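Local coordinates for protein ribulose bisphosphate carboxylase (Hyperthermus butylicus DSM 5456, PDB 6HUN) that probably adds carbon dioxide and water to ribulose 1,5-bisphosphate, giving two molecules of 3-phosphoglycerate, as a magnesium-dependent form III Rubisco, at residues L84-Y89 with V101-P106. Numbering follows the deposited sequence.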
ATOM      1  N   LEU A  84      19.626  19.459   2.277  1.00 58.85           N
ATOM      2  CA  LEU A  84      18.653  18.379   2.303  1.00 56.79           C
ATOM      3  C   LEU A  84      19.250  17.014   2.007  1.00 56.42           C
ATOM      4  O   LEU A  84      18.504  16.034   1.983  1.00 55.49           O
ATOM      5  CB  LEU A  84      17.552  18.674   1.292  1.00 51.86           C
ATOM      6  CG  LEU A  84      16.662  19.857   1.626  1.00 54.48           C
ATOM      7  CD1 LEU A  84      15.652  20.123   0.511  1.00 52.13           C
ATOM      8  CD2 LEU A  84      15.954  19.582   2.963  1.00 53.26           C
ATOM      9  N   LYS A  85      20.548  16.899   1.780  1.00 53.34           N
ATOM     10  CA  LYS A  85      21.080  15.671   1.209  1.00 52.94           C
ATOM     11  C   LYS A  85      21.280  14.574   2.259  1.00 52.88           C
ATOM     12  O   LYS A  85      21.756  14.837   3.366  1.00 51.46           O
ATOM     13  CB  LYS A  85      22.392  15.963   0.510  1.00 57.06           C
ATOM     14  CG  LYS A  85      23.225  14.736   0.298  1.00 58.98           C
ATOM     15  CD  LYS A  85      24.666  15.107   0.171  1.00 68.22           C
ATOM     16  CE  LYS A  85      24.786  16.235  -0.801  1.00 66.70           C
ATOM     17  NZ  LYS A  85      26.018  16.060  -1.579  1.00 78.65           N
ATOM     18  N   ALA A  86      20.930  13.326   1.902  1.00 47.83           N
ATOM     19  CA  ALA A  86      21.057  12.206   2.840  1.00 45.99           C
ATOM     20  C   ALA A  86      22.449  11.582   2.738  1.00 49.29           C
ATOM     21  O   ALA A  86      23.104  11.661   1.698  1.00 54.96           O
ATOM     22  CB  ALA A  86      19.979  11.140   2.589  1.00 41.46           C
ATOM     23  N   LYS A  87      22.914  10.964   3.830  1.00 48.62           N
ATOM     24  CA  LYS A  87      24.260  10.410   3.863  1.00 48.12           C
ATOM     25  C   LYS A  87      24.272   8.988   4.386  1.00 45.77           C
ATOM     26  O   LYS A  87      23.870   8.747   5.527  1.00 44.85           O
ATOM     27  CB  LYS A  87      25.188  11.286   4.735  1.00 52.03           C
ATOM     28  CG  LYS A  87      25.439  12.644   4.140  1.00 59.66           C
ATOM     29  CD  LYS A  87      26.244  12.535   2.843  1.00 65.72           C
ATOM     30  CE  LYS A  87      27.468  13.409   2.925  1.00 71.45           C
ATOM     31  NZ  LYS A  87      28.241  12.960   4.106  1.00 76.34           N
ATOM     32  N   ALA A  88      24.808   8.061   3.591  1.00 45.20           N
ATOM     33  CA  ALA A  88      25.125   6.736   4.105  1.00 48.74           C
ATOM     34  C   ALA A  88      26.403   6.856   4.908  1.00 47.17           C
ATOM     35  O   ALA A  88      27.436   7.207   4.339  1.00 49.98           O
ATOM     36  CB  ALA A  88      25.327   5.727   2.983  1.00 43.41           C
ATOM     37  N   TYR A  89      26.351   6.528   6.196  1.00 47.08           N
ATOM     38  CA  TYR A  89      27.466   6.809   7.098  1.00 50.71           C
ATOM     39  C   TYR A  89      27.974   5.563   7.803  1.00 57.59           C
ATOM     40  O   TYR A  89      28.888   5.656   8.637  1.00 57.51           O
ATOM     41  CB  TYR A  89      27.074   7.879   8.134  1.00 51.90           C
ATOM     42  CG  TYR A  89      26.049   7.412   9.133  1.00 49.49           C
ATOM     43  CD1 TYR A  89      24.683   7.507   8.845  1.00 46.24           C
ATOM     44  CD2 TYR A  89      26.429   6.849  10.341  1.00 50.56           C
ATOM     45  CE1 TYR A  89      23.748   7.057   9.725  1.00 44.21           C
ATOM     46  CE2 TYR A  89      25.499   6.396  11.232  1.00 49.93           C
ATOM     47  CZ  TYR A  89      24.146   6.485  10.911  1.00 45.57           C
ATOM     48  OH  TYR A  89      23.206   6.049  11.808  1.00 43.40           O
ATOM     49  N   VAL A 101      23.019  -0.963   5.956  1.00 32.88           N
ATOM     50  CA  VAL A 101      23.465   0.379   5.656  1.00 34.45           C
ATOM     51  C   VAL A 101      22.629   1.347   6.467  1.00 33.85           C
ATOM     52  O   VAL A 101      21.399   1.353   6.364  1.00 31.40           O
ATOM     53  CB  VAL A 101      23.364   0.721   4.154  1.00 33.82           C
ATOM     54  CG1 VAL A 101      23.853   2.161   3.924  1.00 40.88           C
ATOM     55  CG2 VAL A 101      24.165  -0.257   3.322  1.00 37.67           C
ATOM     56  N   TRP A 102      23.286   2.219   7.217  1.00 36.35           N
ATOM     57  CA  TRP A 102      22.590   3.294   7.897  1.00 36.23           C
ATOM     58  C   TRP A 102      22.695   4.553   7.067  1.00 37.99           C
ATOM     59  O   TRP A 102      23.800   4.971   6.678  1.00 39.74           O
ATOM     60  CB  TRP A 102      23.168   3.573   9.297  1.00 38.60           C
ATOM     61  CG  TRP A 102      22.935   2.483  10.301  1.00 40.14           C
ATOM     62  CD1 TRP A 102      22.095   2.531  11.380  1.00 39.51           C
ATOM     63  CD2 TRP A 102      23.568   1.195  10.347  1.00 38.01           C
ATOM     64  NE1 TRP A 102      22.163   1.365  12.074  1.00 43.05           N
ATOM     65  CE2 TRP A 102      23.058   0.525  11.467  1.00 43.33           C
ATOM     66  CE3 TRP A 102      24.514   0.547   9.552  1.00 38.96           C
ATOM     67  CZ2 TRP A 102      23.459  -0.772  11.807  1.00 41.72           C
ATOM     68  CZ3 TRP A 102      24.907  -0.717   9.882  1.00 39.12           C
ATOM     69  CH2 TRP A 102      24.390  -1.369  11.005  1.00 38.34           C
ATOM     70  N   VAL A 103      21.560   5.201   6.866  1.00 35.48           N
ATOM     71  CA  VAL A 103      21.475   6.445   6.115  1.00 36.64           C
ATOM     72  C   VAL A 103      20.837   7.486   7.014  1.00 37.37           C
ATOM     73  O   VAL A 103      19.798   7.233   7.629  1.00 35.43           O
ATOM     74  CB  VAL A 103      20.666   6.282   4.808  1.00 34.74           C
ATOM     75  CG1 VAL A 103      20.703   7.608   3.973  1.00 36.31           C
ATOM     76  CG2 VAL A 103      21.220   5.162   4.005  1.00 34.79           C
ATOM     77  N   ALA A 104      21.465   8.652   7.097  1.00 40.45           N
ATOM     78  CA  ALA A 104      20.951   9.764   7.872  1.00 41.70           C
ATOM     79  C   ALA A 104      20.313  10.794   6.935  1.00 41.87           C
ATOM     80  O   ALA A 104      20.876  11.122   5.875  1.00 43.10           O
ATOM     81  CB  ALA A 104      22.097  10.413   8.696  1.00 45.52           C
ATOM     82  N   TYR A 105      19.148  11.309   7.348  1.00 46.06           N
ATOM     83  CA  TYR A 105      18.277  12.196   6.551  1.00 40.63           C
ATOM     84  C   TYR A 105      17.967  13.466   7.332  1.00 42.87           C
ATOM     85  O   TYR A 105      17.335  13.385   8.402  1.00 42.17           O
ATOM     86  CB  TYR A 105      16.919  11.546   6.202  1.00 38.66           C
ATOM     87  CG  TYR A 105      16.991  10.341   5.300  1.00 34.74           C
ATOM     88  CD1 TYR A 105      17.189   9.091   5.826  1.00 33.47           C
ATOM     89  CD2 TYR A 105      16.870  10.462   3.918  1.00 40.41           C
ATOM     90  CE1 TYR A 105      17.288   7.992   5.035  1.00 36.52           C
ATOM     91  CE2 TYR A 105      16.965   9.347   3.087  1.00 35.09           C
ATOM     92  CZ  TYR A 105      17.154   8.097   3.669  1.00 34.85           C
ATOM     93  OH  TYR A 105      17.253   6.975   2.871  1.00 32.35           O
ATOM     94  N   PRO A 106      18.227  14.649   6.776  1.00 45.45           N
ATOM     95  CA  PRO A 106      17.762  15.892   7.419  1.00 47.54           C
ATOM     96  C   PRO A 106      16.245  15.953   7.514  1.00 45.18           C
ATOM     97  O   PRO A 106      15.538  15.571   6.584  1.00 43.91           O
ATOM     98  CB  PRO A 106      18.290  16.984   6.484  1.00 50.46           C
ATOM     99  CG  PRO A 106      19.180  16.303   5.495  1.00 50.20           C
ATOM    100  CD  PRO A 106      18.757  14.882   5.429  1.00 46.36           C
TER
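Tyr89 lies across the neighbouring strand, its ring crossing Trp102 CB at a slant and turning its CD1-CE1 edge to Ala104, in the beta hairpin of strands 87-93 and 99-105 of the Rubisco N-terminal domain. Strand 99-105 runs between 87-93 and 41-49, and Ala88 bonds on through its backbone to Phe29 and Asp31. CG of Tyr89 sits between its own backbone N and carbonyl carbon (chi1 69°), which swings the ring over the partner strand. CZ comes to 3.5 Å from Trp102 CB, while CE1 lies 3.9 Å from Ala104 CB. The Ala104 backbone N meets the ring at its edge. The phenol and the five-membered ring of Trp102 are inclined at 56°, neither stacked nor edge-to-face, and the indole turns away to a cation-pi contact with Arg90. Ile42 of strand 41-49 and Pro36 also touch Tyr89. An alanine in place of Tyr89 would probably leave Trp102 CB and the Ala104 methyl uncovered and open a gap beside Ile42 and Pro36. On the other face, Ala88 CB packs 4.0 Å from Val101 CG1 and more loosely against Val103 CG2; helix 55-65 covers this side through Ala59 and Ala63. Here too Ala86 CB meets the Tyr105 ring obliquely, 3.4 Å from CD2 and close to CE2, and touches Val103 CG1. The Tyr105 hydroxyl is hydrogen-bonded to Ser66. Lys87 and Ala104 form a hydrogen-bonded pair, Ala88 and Val103 the following non-hydrogen-bonded one. Just before strand 87-93, CG and CD of Pro106 meet the backbone of Leu84 and Lys85, while the Leu84 side chain packs on Phe213 of the second subunit. Tyr89 N donates to Trp102 O at 3.0 Å.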